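Local atomic coordinates of dihydropteridine reductase (Caenorhabditis elegans, PDB entry 1OOE), a protein that probably catalyses the NAD(P)H-dependent reduction of quinonoid dihydrobiopterin to tetrahydrobiopterin as a member of the short-chain dehydrogenase/reductase family. Residues A[7-12]-A[31-36]; A[43-48]-A[61-66]. All blocks are in the same frame, centred on the assembly; numbering follows the deposited sequence.

Contact 1: A[7-12]-A[31-36]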
loop_
_atom_site.group_PDB
_atom_site.type_symbol
_atom_site.label_atom_id
_atom_site.label_comp_id
_atom_site.label_asym_id
_atom_site.label_seq_id
_atom_site.Cartn_x
_atom_site.Cartn_y
_atom_site.Cartn_z
ATOM N N ILE A 7 -3.271 -4.844 -24.094
ATOM C CA ILE A 7 -4.158 -5.345 -23.053
ATOM C C ILE A 7 -4.728 -4.162 -22.282
ATOM O O ILE A 7 -3.990 -3.258 -21.890
ATOM C CB ILE A 7 -3.394 -6.247 -22.056
ATOM C CG1 ILE A 7 -2.960 -7.543 -22.750
ATOM C CG2 ILE A 7 -4.256 -6.528 -20.822
ATOM C CD1 ILE A 7 -2.063 -8.413 -21.891
ATOM N N VAL A 8 -6.044 -4.157 -22.091
ATOM C CA VAL A 8 -6.701 -3.099 -21.332
ATOM C C VAL A 8 -7.360 -3.775 -20.139
ATOM O O VAL A 8 -8.343 -4.504 -20.287
ATOM C CB VAL A 8 -7.792 -2.366 -22.158
ATOM C CG1 VAL A 8 -8.477 -1.309 -21.287
ATOM C CG2 VAL A 8 -7.175 -1.703 -23.380
ATOM N N TYR A 9 -6.788 -3.543 -18.962
ATOM C CA TYR A 9 -7.282 -4.106 -17.714
ATOM C C TYR A 9 -8.244 -3.046 -17.181
ATOM O O TYR A 9 -7.815 -2.001 -16.687
ATOM C CB TYR A 9 -6.098 -4.306 -16.761
ATOM C CG TYR A 9 -6.306 -5.284 -15.623
ATOM C CD1 TYR A 9 -7.475 -5.275 -14.864
ATOM C CD2 TYR A 9 -5.295 -6.178 -15.267
ATOM C CE1 TYR A 9 -7.630 -6.134 -13.769
ATOM C CE2 TYR A 9 -5.437 -7.033 -14.181
ATOM C CZ TYR A 9 -6.601 -7.008 -13.435
ATOM O OH TYR A 9 -6.721 -7.842 -12.347
ATOM N N GLY A 10 -9.540 -3.321 -17.309
ATOM C CA GLY A 10 -10.568 -2.383 -16.879
ATOM C C GLY A 10 -11.268 -1.807 -18.103
ATOM O O GLY A 10 -11.708 -0.656 -18.104
ATOM N N GLY A 11 -11.379 -2.627 -19.146
ATOM C CA GLY A 11 -11.999 -2.198 -20.392
ATOM C C GLY A 11 -13.489 -1.907 -20.384
ATOM O O GLY A 11 -14.037 -1.468 -21.402
ATOM N N LYS A 12 -14.151 -2.160 -19.258
ATOM C CA LYS A 12 -15.584 -1.898 -19.145
ATOM C C LYS A 12 -15.864 -0.505 -18.589
ATOM O O LYS A 12 -16.985 -0.005 -18.696
ATOM C CB LYS A 12 -16.253 -2.942 -18.244
ATOM C CG LYS A 12 -16.223 -4.359 -18.797
ATOM C CD LYS A 12 -16.970 -4.469 -20.124
ATOM C CE LYS A 12 -18.467 -4.245 -19.950
ATOM N NZ LYS A 12 -19.216 -4.421 -21.230
ATOM N N LEU A 31 -7.131 -6.894 -26.114
ATOM C CA LEU A 31 -7.578 -7.888 -25.151
ATOM C C LEU A 31 -8.105 -7.148 -23.931
ATOM O O LEU A 31 -7.415 -6.295 -23.369
ATOM C CB LEU A 31 -6.420 -8.800 -24.732
ATOM C CG LEU A 31 -5.815 -9.728 -25.789
ATOM C CD1 LEU A 31 -4.976 -8.928 -26.774
ATOM C CD2 LEU A 31 -4.954 -10.777 -25.098
ATOM N N ASN A 32 -9.334 -7.467 -23.533
ATOM C CA ASN A 32 -9.946 -6.841 -22.366
ATOM C C ASN A 32 -9.929 -7.774 -21.166
ATOM O O ASN A 32 -10.213 -8.967 -21.289
ATOM C CB ASN A 32 -11.400 -6.452 -22.660
ATOM C CG ASN A 32 -12.174 -6.101 -21.396
ATOM O OD1 ASN A 32 -11.881 -5.108 -20.733
ATOM N ND2 ASN A 32 -13.159 -6.925 -21.053
ATOM N N ILE A 33 -9.585 -7.226 -20.005
ATOM C CA ILE A 33 -9.569 -7.992 -18.767
ATOM C C ILE A 33 -10.488 -7.233 -17.815
ATOM O O ILE A 33 -10.202 -6.093 -17.454
ATOM C CB ILE A 33 -8.156 -8.057 -18.142
ATOM C CG1 ILE A 33 -7.191 -8.785 -19.084
ATOM C CG2 ILE A 33 -8.216 -8.771 -16.798
ATOM C CD1 ILE A 33 -5.758 -8.857 -18.565
ATOM N N ASP A 34 -11.600 -7.850 -17.431
ATOM C CA ASP A 34 -12.532 -7.193 -16.527
ATOM C C ASP A 34 -13.509 -8.200 -15.938
ATOM O O ASP A 34 -13.438 -9.393 -16.229
ATOM C CB ASP A 34 -13.303 -6.089 -17.262
ATOM C CG ASP A 34 -13.588 -4.885 -16.375
ATOM O OD1 ASP A 34 -13.995 -5.080 -15.210
ATOM O OD2 ASP A 34 -13.411 -3.741 -16.842
ATOM N N LEU A 35 -14.423 -7.704 -15.112
ATOM C CA LEU A 35 -15.420 -8.541 -14.458
ATOM C C LEU A 35 -16.478 -9.063 -15.427
ATOM O O LEU A 35 -17.220 -9.994 -15.110
ATOM C CB LEU A 35 -16.077 -7.748 -13.327
ATOM C CG LEU A 35 -15.119 -7.295 -12.222
ATOM C CD1 LEU A 35 -15.816 -6.299 -11.307
ATOM C CD2 LEU A 35 -14.636 -8.500 -11.435
ATOM N N SER A 36 -16.553 -8.451 -16.603
ATOM C CA SER A 36 -17.494 -8.868 -17.633
ATOM C C SER A 36 -16.851 -8.599 -18.985
ATOM O O SER A 36 -15.845 -7.890 -19.074
ATOM C CB SER A 36 -18.828 -8.116 -17.515
ATOM O OG SER A 36 -18.678 -6.724 -17.717
#
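I33 and Y9 set the pattern on one face of this parallel strand pair: CG2 of I33 sits over the Y9 ring, 3.9 Å from its centroid and only 3° off the ring normal, a centred CH-pi contact. The other branch of I33 runs back along the face, and its CD1 meets CG2 of I7 at 3.6 Å, so I33 bridges two residues of strand 7-9. Beneath them the backbone is laddered: V8 N donates to L31 O (2.8 Å) nearly along the C=O axis, I33 N to V8 O, and G10 N to I33 O.

Toward the C-terminal ends of the strands, polar groups take over. N32, with CG anti to its backbone N (chi1 167°), brings OD1 to 2.9 Å from G11 CA, where any side chain on G11 would collide with it; its ND2 bonds to N44 OD1 on the next strand, which holds the amide in this orientation. OD2 of D34 receives K12 N at 3.0 Å from above the carboxylate plane, while OD1 uses its anti lone pair for L35 N at 2.7 Å. One carboxylate thus ties the 10-12 turn to the strand's own end. An alanine in place of this aspartate would remove both bonds and would probably loosen that turn. K12 bends at chi2 and chi3, passing its CE 3.3 Å from S36 OG before NZ bonds to A37 O.

The glycine-containing turn after the first strand is consistent with a Rossmann dinucleotide site. Strand 4-9 is flanked by 28-34 and 73-78; Y9 and I33 pack under helices 53-68 and 93-118.

Contact 2: A[43-48]-A[61-66]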
loop_
_atom_site.group_PDB
_atom_site.type_symbol
_atom_site.label_atom_id
_atom_site.label_comp_id
_atom_site.label_asym_id
_atom_site.label_seq_id
_atom_site.Cartn_x
_atom_site.Cartn_y
_atom_site.Cartn_z
ATOM N N SER A 43 -10.472 -10.231 -27.726
ATOM C CA SER A 43 -10.372 -11.296 -26.738
ATOM C C SER A 43 -10.807 -10.761 -25.384
ATOM O O SER A 43 -10.511 -9.618 -25.034
ATOM C CB SER A 43 -8.938 -11.819 -26.637
ATOM O OG SER A 43 -8.621 -12.649 -27.738
ATOM N N ASN A 44 -11.524 -11.589 -24.635
ATOM C CA ASN A 44 -11.997 -11.206 -23.315
ATOM C C ASN A 44 -11.504 -12.167 -22.247
ATOM O O ASN A 44 -11.696 -13.381 -22.343
ATOM C CB ASN A 44 -13.526 -11.145 -23.295
ATOM C CG ASN A 44 -14.062 -9.837 -23.843
ATOM O OD1 ASN A 44 -13.919 -8.785 -23.217
ATOM N ND2 ASN A 44 -14.674 -9.891 -25.022
ATOM N N ILE A 45 -10.854 -11.607 -21.233
ATOM C CA ILE A 45 -10.335 -12.370 -20.108
ATOM C C ILE A 45 -11.311 -12.097 -18.967
ATOM O O ILE A 45 -11.483 -10.950 -18.555
ATOM C CB ILE A 45 -8.925 -11.878 -19.709
ATOM C CG1 ILE A 45 -7.982 -11.944 -20.919
ATOM C CG2 ILE A 45 -8.392 -12.705 -18.549
ATOM C CD1 ILE A 45 -7.841 -13.316 -21.533
ATOM N N LEU A 46 -11.950 -13.150 -18.466
ATOM C CA LEU A 46 -12.936 -13.007 -17.398
ATOM C C LEU A 46 -12.365 -13.071 -15.991
ATOM O O LEU A 46 -11.685 -14.028 -15.623
ATOM C CB LEU A 46 -14.023 -14.076 -17.549
ATOM C CG LEU A 46 -15.178 -14.006 -16.545
ATOM C CD1 LEU A 46 -15.928 -12.696 -16.722
ATOM C CD2 LEU A 46 -16.110 -15.186 -16.758
ATOM N N VAL A 47 -12.671 -12.049 -15.198
ATOM C CA VAL A 47 -12.204 -11.979 -13.823
ATOM C C VAL A 47 -13.352 -12.286 -12.865
ATOM O O VAL A 47 -14.423 -11.683 -12.955
ATOM C CB VAL A 47 -11.655 -10.577 -13.488
ATOM C CG1 VAL A 47 -11.131 -10.552 -12.060
ATOM C CG2 VAL A 47 -10.556 -10.197 -14.469
ATOM N N ASP A 48 -13.123 -13.232 -11.959
ATOM C CA ASP A 48 -14.124 -13.618 -10.972
ATOM C C ASP A 48 -13.840 -12.835 -9.693
ATOM O O ASP A 48 -12.897 -13.142 -8.965
ATOM C CB ASP A 48 -14.035 -15.120 -10.686
ATOM C CG ASP A 48 -15.167 -15.618 -9.809
ATOM O OD1 ASP A 48 -15.664 -14.839 -8.970
ATOM O OD2 ASP A 48 -15.554 -16.798 -9.947
ATOM N N LEU A 61 -3.762 -15.048 -15.695
ATOM C CA LEU A 61 -2.555 -15.439 -16.419
ATOM C C LEU A 61 -2.817 -16.617 -17.353
ATOM O O LEU A 61 -2.345 -16.630 -18.488
ATOM C CB LEU A 61 -1.428 -15.793 -15.444
ATOM C CG LEU A 61 -0.493 -14.650 -15.036
ATOM C CD1 LEU A 61 -1.298 -13.491 -14.474
ATOM C CD2 LEU A 61 0.520 -15.159 -14.020
ATOM N N GLU A 62 -3.571 -17.607 -16.884
ATOM C CA GLU A 62 -3.859 -18.765 -17.724
ATOM C C GLU A 62 -4.630 -18.356 -18.969
ATOM O O GLU A 62 -4.289 -18.766 -20.076
ATOM C CB GLU A 62 -4.662 -19.819 -16.952
ATOM C CG GLU A 62 -3.930 -20.420 -15.765
ATOM C CD GLU A 62 -4.749 -21.476 -15.038
ATOM O OE1 GLU A 62 -5.973 -21.277 -14.873
ATOM O OE2 GLU A 62 -4.166 -22.498 -14.620
ATOM N N GLN A 63 -5.666 -17.543 -18.784
ATOM C CA GLN A 63 -6.489 -17.096 -19.901
ATOM C C GLN A 63 -5.733 -16.222 -20.888
ATOM O O GLN A 63 -5.927 -16.332 -22.101
ATOM C CB GLN A 63 -7.703 -16.324 -19.392
ATOM C CG GLN A 63 -8.692 -17.154 -18.610
ATOM C CD GLN A 63 -9.857 -16.320 -18.134
ATOM O OE1 GLN A 63 -10.674 -15.862 -18.934
ATOM N NE2 GLN A 63 -9.929 -16.097 -16.829
ATOM N N THR A 64 -4.880 -15.343 -20.376
ATOM C CA THR A 64 -4.120 -14.459 -21.254
ATOM C C THR A 64 -3.101 -15.249 -22.073
ATOM O O THR A 64 -2.905 -14.979 -23.264
ATOM C CB THR A 64 -3.404 -13.359 -20.444
ATOM O OG1 THR A 64 -4.386 -12.581 -19.743
ATOM C CG2 THR A 64 -2.610 -12.441 -21.366
ATOM N N ALA A 65 -2.464 -16.229 -21.441
ATOM C CA ALA A 65 -1.480 -17.055 -22.131
ATOM C C ALA A 65 -2.148 -17.895 -23.216
ATOM O O ALA A 65 -1.588 -18.083 -24.297
ATOM C CB ALA A 65 -0.758 -17.958 -21.136
ATOM N N SER A 66 -3.344 -18.401 -22.930
ATOM C CA SER A 66 -4.069 -19.212 -23.903
ATOM C C SER A 66 -4.428 -18.377 -25.130
ATOM O O SER A 66 -4.429 -18.874 -26.257
ATOM C CB SER A 66 -5.348 -19.777 -23.277
ATOM O OG SER A 66 -6.065 -20.575 -24.206
#
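This is a strand-on-helix contact at the margin of the sheet, joining the outermost strand 43-46 to helix 53-68, which packs alongside it. The two short axes run nearly antiparallel, at 164°, and approach to 8.3 Å.

Q63 carries the polar half. Its chain is extended beyond CG, which delivers the terminal amide to the backbone of L46. OE1 accepts L46 N at 3.0 Å, the N-H arriving from above the carbonyl plane, whereas NE2 donates to L46 O at 3.0 Å along an in-plane lone pair, with a fairly straight N-H...O angle of 162°. The amide therefore bonds to both backbone polar atoms of one edge residue, much as a further strand would. The N-H and C=O of L46 fix which way round the amide sits; NE2 has a second partner in S59 OG, one turn earlier in the helix.

I45 supplies the apolar half. CD1 lies 3.6 Å from Q63 O and 3.7 Å from Q63 CB, and CG1 comes within 3.8 Å of T64 OG1, a hydroxyl bonded to I60 O.

A helix antiparallel to the strand before it, leading on to 73-78 across the sheet, is the beta-alpha-beta crossover of the Rossmann fold.

Overall arrangement
Contact 1 and contact 2 follow one another along the chain, with centres about 10 Å apart, and meet where strands 28-34 and 43-46 are neighbours in the sheet. N32 spans the joint: N32 O lies 2.7 Å from I45 N, and N32 N 2.9 Å from S43 O, both probable hydrogen bonds. I33 continues the apolar layer, touching I45 and T64. Contact 1, about 10 Å from the chain centre to its own centre, holds the glycine turn of the probable cofactor site; contact 2, at about 17 Å, closes the sheet's border. The side chain of N44, whose OD1 also accepts N38 N, lies near the glycine-turn residues without touching them.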